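Local coordinates for protein alpha-L-rhamnosidase (Streptomyces avermitilis, PDB 3W5M) that hydrolyses terminal non-reducing alpha-L-rhamnose residues from alpha-L-rhamnosides, including citrus flavonoids and gum arabic, and binds L-rhamnose through a calcium-dependent carbohydrate-binding module, at residues P607-G619 against W882-W894. Sequence-based numbering, arbitrary orientation.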
ATOM      1  N   PRO A 607      -8.378 -24.555  15.516  1.00 35.43           N
ATOM      2  CA  PRO A 607      -7.112 -24.057  14.961  1.00 33.21           C
ATOM      3  C   PRO A 607      -7.226 -23.448  13.551  1.00 32.43           C
ATOM      4  O   PRO A 607      -6.639 -22.383  13.307  1.00 29.73           O
ATOM      5  CB  PRO A 607      -6.219 -25.298  14.987  1.00 34.33           C
ATOM      6  CG  PRO A 607      -6.713 -26.041  16.192  1.00 33.32           C
ATOM      7  CD  PRO A 607      -8.204 -25.885  16.135  1.00 35.41           C
ATOM      8  N   MET A 608      -8.013 -24.065  12.664  1.00 30.15           N
ATOM      9  CA  MET A 608      -8.112 -23.599  11.291  1.00 30.69           C
ATOM     10  C   MET A 608      -8.736 -22.207  11.170  1.00 30.61           C
ATOM     11  O   MET A 608      -8.425 -21.437  10.229  1.00 29.43           O
ATOM     12  CB  MET A 608      -8.901 -24.569  10.428  1.00 37.61           C
ATOM     13  CG  MET A 608      -8.632 -24.388   8.944  1.00 42.07           C
ATOM     14  SD  MET A 608     -10.065 -24.677   7.894  1.00 56.04           S
ATOM     15  CE  MET A 608     -10.837 -23.055   7.963  1.00 48.57           C
ATOM     16  N   LEU A 609      -9.622 -21.877  12.103  1.00 29.75           N
ATOM     17  CA  LEU A 609     -10.257 -20.560  12.035  1.00 28.52           C
ATOM     18  C   LEU A 609      -9.329 -19.525  12.596  1.00 27.41           C
ATOM     19  O   LEU A 609      -9.337 -18.377  12.145  1.00 30.01           O
ATOM     20  CB  LEU A 609     -11.591 -20.514  12.770  1.00 28.06           C
ATOM     21  CG  LEU A 609     -12.704 -21.397  12.224  1.00 28.37           C
ATOM     22  CD1 LEU A 609     -13.920 -21.148  13.109  1.00 30.56           C
ATOM     23  CD2 LEU A 609     -12.999 -21.186  10.743  1.00 26.77           C
ATOM     24  N   ASN A 610      -8.553 -19.919  13.596  1.00 26.63           N
ATOM     25  CA  ASN A 610      -7.553 -19.027  14.155  1.00 27.58           C
ATOM     26  C   ASN A 610      -6.491 -18.683  13.109  1.00 27.06           C
ATOM     27  O   ASN A 610      -6.028 -17.532  13.043  1.00 24.21           O
ATOM     28  CB  ASN A 610      -6.956 -19.616  15.422  1.00 28.27           C
ATOM     29  CG  ASN A 610      -8.020 -19.893  16.488  1.00 30.11           C
ATOM     30  OD1 ASN A 610      -9.116 -19.320  16.467  1.00 31.28           O
ATOM     31  ND2 ASN A 610      -7.702 -20.771  17.413  1.00 28.35           N
ATOM     32  N   LYS A 611      -6.132 -19.676  12.288  1.00 27.32           N
ATOM     33  CA  LYS A 611      -5.215 -19.461  11.152  1.00 27.69           C
ATOM     34  C   LYS A 611      -5.819 -18.567  10.076  1.00 27.75           C
ATOM     35  O   LYS A 611      -5.147 -17.668   9.537  1.00 24.86           O
ATOM     36  CB  LYS A 611      -4.760 -20.797  10.545  1.00 29.01           C
ATOM     37  CG  LYS A 611      -3.666 -20.652   9.494  1.00 30.72           C
ATOM     38  CD  LYS A 611      -2.481 -19.880  10.055  1.00 30.40           C
ATOM     39  CE  LYS A 611      -1.262 -20.036   9.170  1.00 34.58           C
ATOM     40  NZ  LYS A 611      -0.104 -19.299   9.773  1.00 38.79           N
ATOM     41  N   LEU A 612      -7.094 -18.795   9.761  1.00 24.09           N
ATOM     42  CA  LEU A 612      -7.776 -17.968   8.815  1.00 22.42           C
ATOM     43  C   LEU A 612      -7.749 -16.464   9.222  1.00 22.30           C
ATOM     44  O   LEU A 612      -7.404 -15.582   8.396  1.00 21.86           O
ATOM     45  CB  LEU A 612      -9.227 -18.464   8.614  1.00 24.20           C
ATOM     46  CG  LEU A 612     -10.041 -17.683   7.597  1.00 23.35           C
ATOM     47  CD1 LEU A 612      -9.367 -17.639   6.233  1.00 22.46           C
ATOM     48  CD2 LEU A 612     -11.442 -18.302   7.494  1.00 23.65           C
ATOM     49  N   HIS A 613      -8.083 -16.198  10.481  1.00 22.09           N
ATOM     50  CA  HIS A 613      -8.015 -14.861  11.060  1.00 22.29           C
ATOM     51  C   HIS A 613      -6.587 -14.275  10.973  1.00 22.28           C
ATOM     52  O   HIS A 613      -6.416 -13.146  10.513  1.00 22.14           O
ATOM     53  CB  HIS A 613      -8.478 -14.889  12.497  1.00 22.01           C
ATOM     54  CG  HIS A 613      -8.198 -13.631  13.242  1.00 23.18           C
ATOM     55  ND1 HIS A 613      -8.853 -12.444  12.979  1.00 22.81           N
ATOM     56  CD2 HIS A 613      -7.333 -13.375  14.250  1.00 23.63           C
ATOM     57  CE1 HIS A 613      -8.402 -11.515  13.799  1.00 24.04           C
ATOM     58  NE2 HIS A 613      -7.479 -12.052  14.579  1.00 24.80           N
ATOM     59  N   SER A 614      -5.578 -15.048  11.380  1.00 21.55           N
ATOM     60  CA  SER A 614      -4.182 -14.607  11.229  1.00 22.01           C
ATOM     61  C   SER A 614      -3.881 -14.213   9.770  1.00 22.12           C
ATOM     62  O   SER A 614      -3.321 -13.134   9.511  1.00 22.24           O
ATOM     63  CB  SER A 614      -3.215 -15.701  11.677  1.00 22.36           C
ATOM     64  OG  SER A 614      -1.879 -15.194  11.640  1.00 22.81           O
ATOM     65  N   ASN A 615      -4.291 -15.050   8.824  1.00 21.50           N
ATOM     66  CA  ASN A 615      -4.048 -14.816   7.395  1.00 21.61           C
ATOM     67  C   ASN A 615      -4.722 -13.543   6.887  1.00 22.62           C
ATOM     68  O   ASN A 615      -4.142 -12.784   6.099  1.00 21.62           O
ATOM     69  CB  ASN A 615      -4.453 -16.027   6.553  1.00 21.58           C
ATOM     70  CG  ASN A 615      -3.571 -17.251   6.799  1.00 21.64           C
ATOM     71  OD1 ASN A 615      -2.691 -17.254   7.673  1.00 22.08           O
ATOM     72  ND2 ASN A 615      -3.804 -18.299   6.028  1.00 22.12           N
ATOM     73  N   ILE A 616      -5.962 -13.333   7.317  1.00 21.63           N
ATOM     74  CA  ILE A 616      -6.679 -12.084   7.041  1.00 21.68           C
ATOM     75  C   ILE A 616      -5.882 -10.835   7.486  1.00 19.84           C
ATOM     76  O   ILE A 616      -5.746  -9.900   6.707  1.00 20.29           O
ATOM     77  CB  ILE A 616      -8.081 -12.083   7.699  1.00 21.32           C
ATOM     78  CG1 ILE A 616      -8.961 -13.127   7.002  1.00 23.37           C
ATOM     79  CG2 ILE A 616      -8.738 -10.703   7.583  1.00 22.07           C
ATOM     80  CD1 ILE A 616     -10.198 -13.507   7.793  1.00 22.87           C
ATOM     81  N   THR A 617      -5.411 -10.835   8.725  1.00 20.83           N
ATOM     82  CA  THR A 617      -4.693  -9.678   9.298  1.00 20.73           C
ATOM     83  C   THR A 617      -3.353  -9.512   8.622  1.00 21.43           C
ATOM     84  O   THR A 617      -2.856  -8.391   8.493  1.00 20.53           O
ATOM     85  CB  THR A 617      -4.524  -9.731  10.830  1.00 21.45           C
ATOM     86  OG1 THR A 617      -3.613 -10.780  11.212  1.00 22.48           O
ATOM     87  CG2 THR A 617      -5.894  -9.938  11.537  1.00 22.67           C
ATOM     88  N   TRP A 618      -2.759 -10.618   8.168  1.00 18.61           N
ATOM     89  CA  TRP A 618      -1.504 -10.504   7.414  1.00 19.75           C
ATOM     90  C   TRP A 618      -1.733 -10.013   5.977  1.00 19.73           C
ATOM     91  O   TRP A 618      -0.940  -9.240   5.466  1.00 20.08           O
ATOM     92  CB  TRP A 618      -0.674 -11.811   7.488  1.00 18.71           C
ATOM     93  CG  TRP A 618       0.115 -11.956   8.754  1.00 19.25           C
ATOM     94  CD1 TRP A 618      -0.259 -12.603   9.883  1.00 18.58           C
ATOM     95  CD2 TRP A 618       1.404 -11.376   9.028  1.00 18.71           C
ATOM     96  NE1 TRP A 618       0.718 -12.480  10.847  1.00 21.77           N
ATOM     97  CE2 TRP A 618       1.755 -11.742  10.343  1.00 19.22           C
ATOM     98  CE3 TRP A 618       2.293 -10.582   8.275  1.00 19.49           C
ATOM     99  CZ2 TRP A 618       2.980 -11.357  10.947  1.00 20.05           C
ATOM    100  CZ3 TRP A 618       3.507 -10.187   8.868  1.00 19.08           C
ATOM    101  CH2 TRP A 618       3.833 -10.584  10.195  1.00 19.80           C
ATOM    102  N   GLY A 619      -2.796 -10.478   5.300  1.00 17.55           N
ATOM    103  CA  GLY A 619      -3.135  -9.979   3.984  1.00 18.14           C
ATOM    104  C   GLY A 619      -3.491  -8.500   4.043  1.00 17.89           C
ATOM    105  O   GLY A 619      -3.125  -7.726   3.148  1.00 18.37           O
ATOM    106  N   TRP A 882     -11.686 -21.707   1.891  1.00 31.64           N
ATOM    107  CA  TRP A 882     -10.673 -21.016   2.668  1.00 29.34           C
ATOM    108  C   TRP A 882      -9.702 -22.032   3.279  1.00 30.78           C
ATOM    109  O   TRP A 882      -8.521 -21.731   3.498  1.00 30.06           O
ATOM    110  CB  TRP A 882     -11.320 -20.110   3.747  1.00 28.43           C
ATOM    111  CG  TRP A 882     -12.137 -18.984   3.126  1.00 28.15           C
ATOM    112  CD1 TRP A 882     -11.655 -17.851   2.529  1.00 28.44           C
ATOM    113  CD2 TRP A 882     -13.571 -18.907   3.016  1.00 27.81           C
ATOM    114  NE1 TRP A 882     -12.692 -17.084   2.046  1.00 26.08           N
ATOM    115  CE2 TRP A 882     -13.875 -17.708   2.326  1.00 25.66           C
ATOM    116  CE3 TRP A 882     -14.623 -19.736   3.426  1.00 29.24           C
ATOM    117  CZ2 TRP A 882     -15.199 -17.314   2.037  1.00 26.12           C
ATOM    118  CZ3 TRP A 882     -15.928 -19.345   3.141  1.00 25.18           C
ATOM    119  CH2 TRP A 882     -16.202 -18.147   2.456  1.00 25.50           C
ATOM    120  N   GLY A 883     -10.205 -23.237   3.558  1.00 28.54           N
ATOM    121  CA  GLY A 883      -9.422 -24.271   4.199  1.00 28.96           C
ATOM    122  C   GLY A 883      -8.380 -24.850   3.246  1.00 28.97           C
ATOM    123  O   GLY A 883      -7.278 -25.205   3.663  1.00 28.69           O
ATOM    124  N   TYR A 884      -8.739 -24.944   1.973  1.00 28.84           N
ATOM    125  CA  TYR A 884      -7.848 -25.538   0.981  1.00 30.80           C
ATOM    126  C   TYR A 884      -6.450 -24.865   0.995  1.00 30.64           C
ATOM    127  O   TYR A 884      -5.466 -25.557   1.196  1.00 29.09           O
ATOM    128  CB  TYR A 884      -8.493 -25.523  -0.395  1.00 29.59           C
ATOM    129  CG  TYR A 884      -7.566 -25.876  -1.532  1.00 34.24           C
ATOM    130  CD1 TYR A 884      -7.185 -27.212  -1.782  1.00 34.39           C
ATOM    131  CD2 TYR A 884      -7.060 -24.878  -2.359  1.00 32.64           C
ATOM    132  CE1 TYR A 884      -6.333 -27.522  -2.839  1.00 33.97           C
ATOM    133  CE2 TYR A 884      -6.206 -25.174  -3.406  1.00 33.30           C
ATOM    134  CZ  TYR A 884      -5.842 -26.492  -3.647  1.00 34.24           C
ATOM    135  OH  TYR A 884      -4.984 -26.740  -4.714  1.00 33.29           O
ATOM    136  N   PRO A 885      -6.381 -23.520   0.832  1.00 30.35           N
ATOM    137  CA  PRO A 885      -5.059 -22.848   0.841  1.00 27.58           C
ATOM    138  C   PRO A 885      -4.333 -22.962   2.158  1.00 26.90           C
ATOM    139  O   PRO A 885      -3.111 -23.122   2.160  1.00 29.17           O
ATOM    140  CB  PRO A 885      -5.391 -21.385   0.495  1.00 27.33           C
ATOM    141  CG  PRO A 885      -6.679 -21.470  -0.252  1.00 28.50           C
ATOM    142  CD  PRO A 885      -7.449 -22.592   0.412  1.00 27.36           C
ATOM    143  N   ILE A 886      -5.074 -22.931   3.268  1.00 27.95           N
ATOM    144  CA  ILE A 886      -4.500 -23.094   4.602  1.00 26.74           C
ATOM    145  C   ILE A 886      -3.806 -24.450   4.764  1.00 29.97           C
ATOM    146  O   ILE A 886      -2.713 -24.527   5.363  1.00 27.90           O
ATOM    147  CB  ILE A 886      -5.530 -22.840   5.714  1.00 26.15           C
ATOM    148  CG1 ILE A 886      -6.026 -21.385   5.602  1.00 26.18           C
ATOM    149  CG2 ILE A 886      -4.917 -23.132   7.077  1.00 28.50           C
ATOM    150  CD1 ILE A 886      -6.970 -20.928   6.701  1.00 26.75           C
ATOM    151  N   ASP A 887      -4.433 -25.499   4.232  1.00 31.40           N
ATOM    152  CA  ASP A 887      -3.826 -26.840   4.249  1.00 34.32           C
ATOM    153  C   ASP A 887      -2.544 -26.917   3.398  1.00 35.25           C
ATOM    154  O   ASP A 887      -1.667 -27.744   3.678  1.00 33.61           O
ATOM    155  CB  ASP A 887      -4.844 -27.919   3.843  1.00 35.37           C
ATOM    156  CG  ASP A 887      -5.857 -28.212   4.945  1.00 37.23           C
ATOM    157  OD1 ASP A 887      -5.613 -27.831   6.113  1.00 39.19           O
ATOM    158  OD2 ASP A 887      -6.908 -28.836   4.646  1.00 43.27           O
ATOM    159  N   LYS A 888      -2.436 -26.029   2.401  1.00 31.66           N
ATOM    160  CA  LYS A 888      -1.227 -25.903   1.583  1.00 35.41           C
ATOM    161  C   LYS A 888      -0.201 -24.929   2.164  1.00 34.81           C
ATOM    162  O   LYS A 888       0.717 -24.514   1.458  1.00 40.44           O
ATOM    163  CB  LYS A 888      -1.556 -25.497   0.143  1.00 31.96           C
ATOM    164  CG  LYS A 888      -2.594 -26.364  -0.550  1.00 37.73           C
ATOM    165  CD  LYS A 888      -2.034 -27.705  -0.973  1.00 38.23           C
ATOM    166  CE  LYS A 888      -1.860 -27.781  -2.478  1.00 43.00           C
ATOM    167  NZ  LYS A 888      -3.134 -28.100  -3.168  1.00 42.54           N
ATOM    168  N   GLY A 889      -0.361 -24.563   3.434  1.00 32.70           N
ATOM    169  CA  GLY A 889       0.604 -23.720   4.133  1.00 28.42           C
ATOM    170  C   GLY A 889       0.450 -22.215   3.905  1.00 29.84           C
ATOM    171  O   GLY A 889       1.367 -21.455   4.232  1.00 27.08           O
ATOM    172  N   SER A 890      -0.698 -21.775   3.365  1.00 25.19           N
ATOM    173  CA  SER A 890      -0.943 -20.314   3.181  1.00 26.43           C
ATOM    174  C   SER A 890      -0.809 -19.564   4.496  1.00 23.86           C
ATOM    175  O   SER A 890      -1.189 -20.070   5.551  1.00 24.07           O
ATOM    176  CB  SER A 890      -2.305 -20.030   2.527  1.00 25.32           C
ATOM    177  OG  SER A 890      -3.367 -20.257   3.439  1.00 26.99           O
ATOM    178  N   THR A 891      -0.233 -18.361   4.438  1.00 23.10           N
ATOM    179  CA  THR A 891      -0.174 -17.496   5.607  1.00 21.22           C
ATOM    180  C   THR A 891      -0.801 -16.122   5.285  1.00 20.70           C
ATOM    181  O   THR A 891      -0.733 -15.212   6.098  1.00 21.08           O
ATOM    182  CB  THR A 891       1.276 -17.305   6.102  1.00 21.45           C
ATOM    183  OG1 THR A 891       2.075 -16.906   4.989  1.00 22.22           O
ATOM    184  CG2 THR A 891       1.857 -18.643   6.711  1.00 23.24           C
ATOM    185  N   THR A 892      -1.342 -15.986   4.079  1.00 21.28           N
ATOM    186  CA  THR A 892      -2.054 -14.798   3.617  1.00 22.40           C
ATOM    187  C   THR A 892      -3.177 -15.321   2.743  1.00 23.65           C
ATOM    188  O   THR A 892      -3.297 -16.540   2.578  1.00 22.94           O
ATOM    189  CB  THR A 892      -1.177 -13.853   2.778  1.00 20.63           C
ATOM    190  OG1 THR A 892      -0.514 -14.581   1.723  1.00 22.12           O
ATOM    191  CG2 THR A 892      -0.151 -13.137   3.643  1.00 21.05           C
ATOM    192  N   MET A 893      -4.005 -14.425   2.201  1.00 23.16           N
ATOM    193  CA  MET A 893      -5.070 -14.829   1.287  1.00 22.56           C
ATOM    194  C   MET A 893      -4.542 -14.748  -0.121  1.00 23.47           C
ATOM    195  O   MET A 893      -3.849 -13.782  -0.489  1.00 20.36           O
ATOM    196  CB  MET A 893      -6.332 -13.959   1.422  1.00 23.54           C
ATOM    197  CG  MET A 893      -6.769 -13.744   2.862  1.00 24.33           C
ATOM    198  SD  MET A 893      -6.961 -15.224   3.849  1.00 26.65           S
ATOM    199  CE  MET A 893      -8.428 -15.818   2.994  1.00 24.72           C
ATOM    200  N   TRP A 894      -4.867 -15.754  -0.930  1.00 23.11           N
ATOM    201  CA  TRP A 894      -4.419 -15.751  -2.333  1.00 24.25           C
ATOM    202  C   TRP A 894      -5.358 -15.025  -3.281  1.00 22.72           C
ATOM    203  O   TRP A 894      -6.575 -14.935  -3.016  1.00 23.90           O
ATOM    204  CB  TRP A 894      -4.256 -17.194  -2.841  1.00 24.95           C
ATOM    205  CG  TRP A 894      -3.348 -18.056  -2.058  1.00 27.61           C
ATOM    206  CD1 TRP A 894      -2.372 -17.674  -1.172  1.00 26.34           C
ATOM    207  CD2 TRP A 894      -3.281 -19.484  -2.146  1.00 27.39           C
ATOM    208  NE1 TRP A 894      -1.720 -18.798  -0.685  1.00 27.93           N
ATOM    209  CE2 TRP A 894      -2.256 -19.914  -1.278  1.00 29.00           C
ATOM    210  CE3 TRP A 894      -4.000 -20.441  -2.879  1.00 29.05           C
ATOM    211  CZ2 TRP A 894      -1.942 -21.280  -1.101  1.00 29.05           C
ATOM    212  CZ3 TRP A 894      -3.677 -21.801  -2.717  1.00 27.01           C
ATOM    213  CH2 TRP A 894      -2.652 -22.197  -1.844  1.00 27.02           C
TER
HETATM  214  O   HOH W   1      -5.347 -18.383   3.678  1.00 30.98           O
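Ile886 fits as a knob into the hole of Met608, Lys611, Leu612 and Asn615, where the segment axes of 607-619 and 883-887 cross at 88°. Its CD1 lies 3.7 Å from Leu612 CA, and its CG2 against Lys611 CG. With CG anti to the backbone N (chi1 -178°), Leu612 brings CD1 to 3.8 Å from Met893 CE and against Trp882 CB. Met893 bends at chi2 and chi3, laying SD 3.8 Å from Asn615 CB. At the polar edge, Asn615 ND2 donates a weak, bent bond to Ser890 O (3.2 Å, 141°). A water 2.8 Å from Asn615 ND2 accepts its second bond, bonds Ser890 OG and donates to Thr892 O. Replacing Asn615 by alanine removes ND2 and is likely to leave Ser890 O and the water without their shared donor. Asn615 OD1 lies 3.2 Å from Thr891 O, two acceptors that cannot bond; that carbonyl takes a bond from Gln505 and a CA-H...O contact from Asn615 CA (3.6 Å). Met893 pairs by backbone with rhamnose-binding His916; Glu895, the inferred proton acceptor, follows two residues on. Within the (alpha/alpha)6-barrel domain, helix 607-622 packs against helices 641-654, 867-875 and 923-929, while Asn610 bonds Thr604 of strand 600-604.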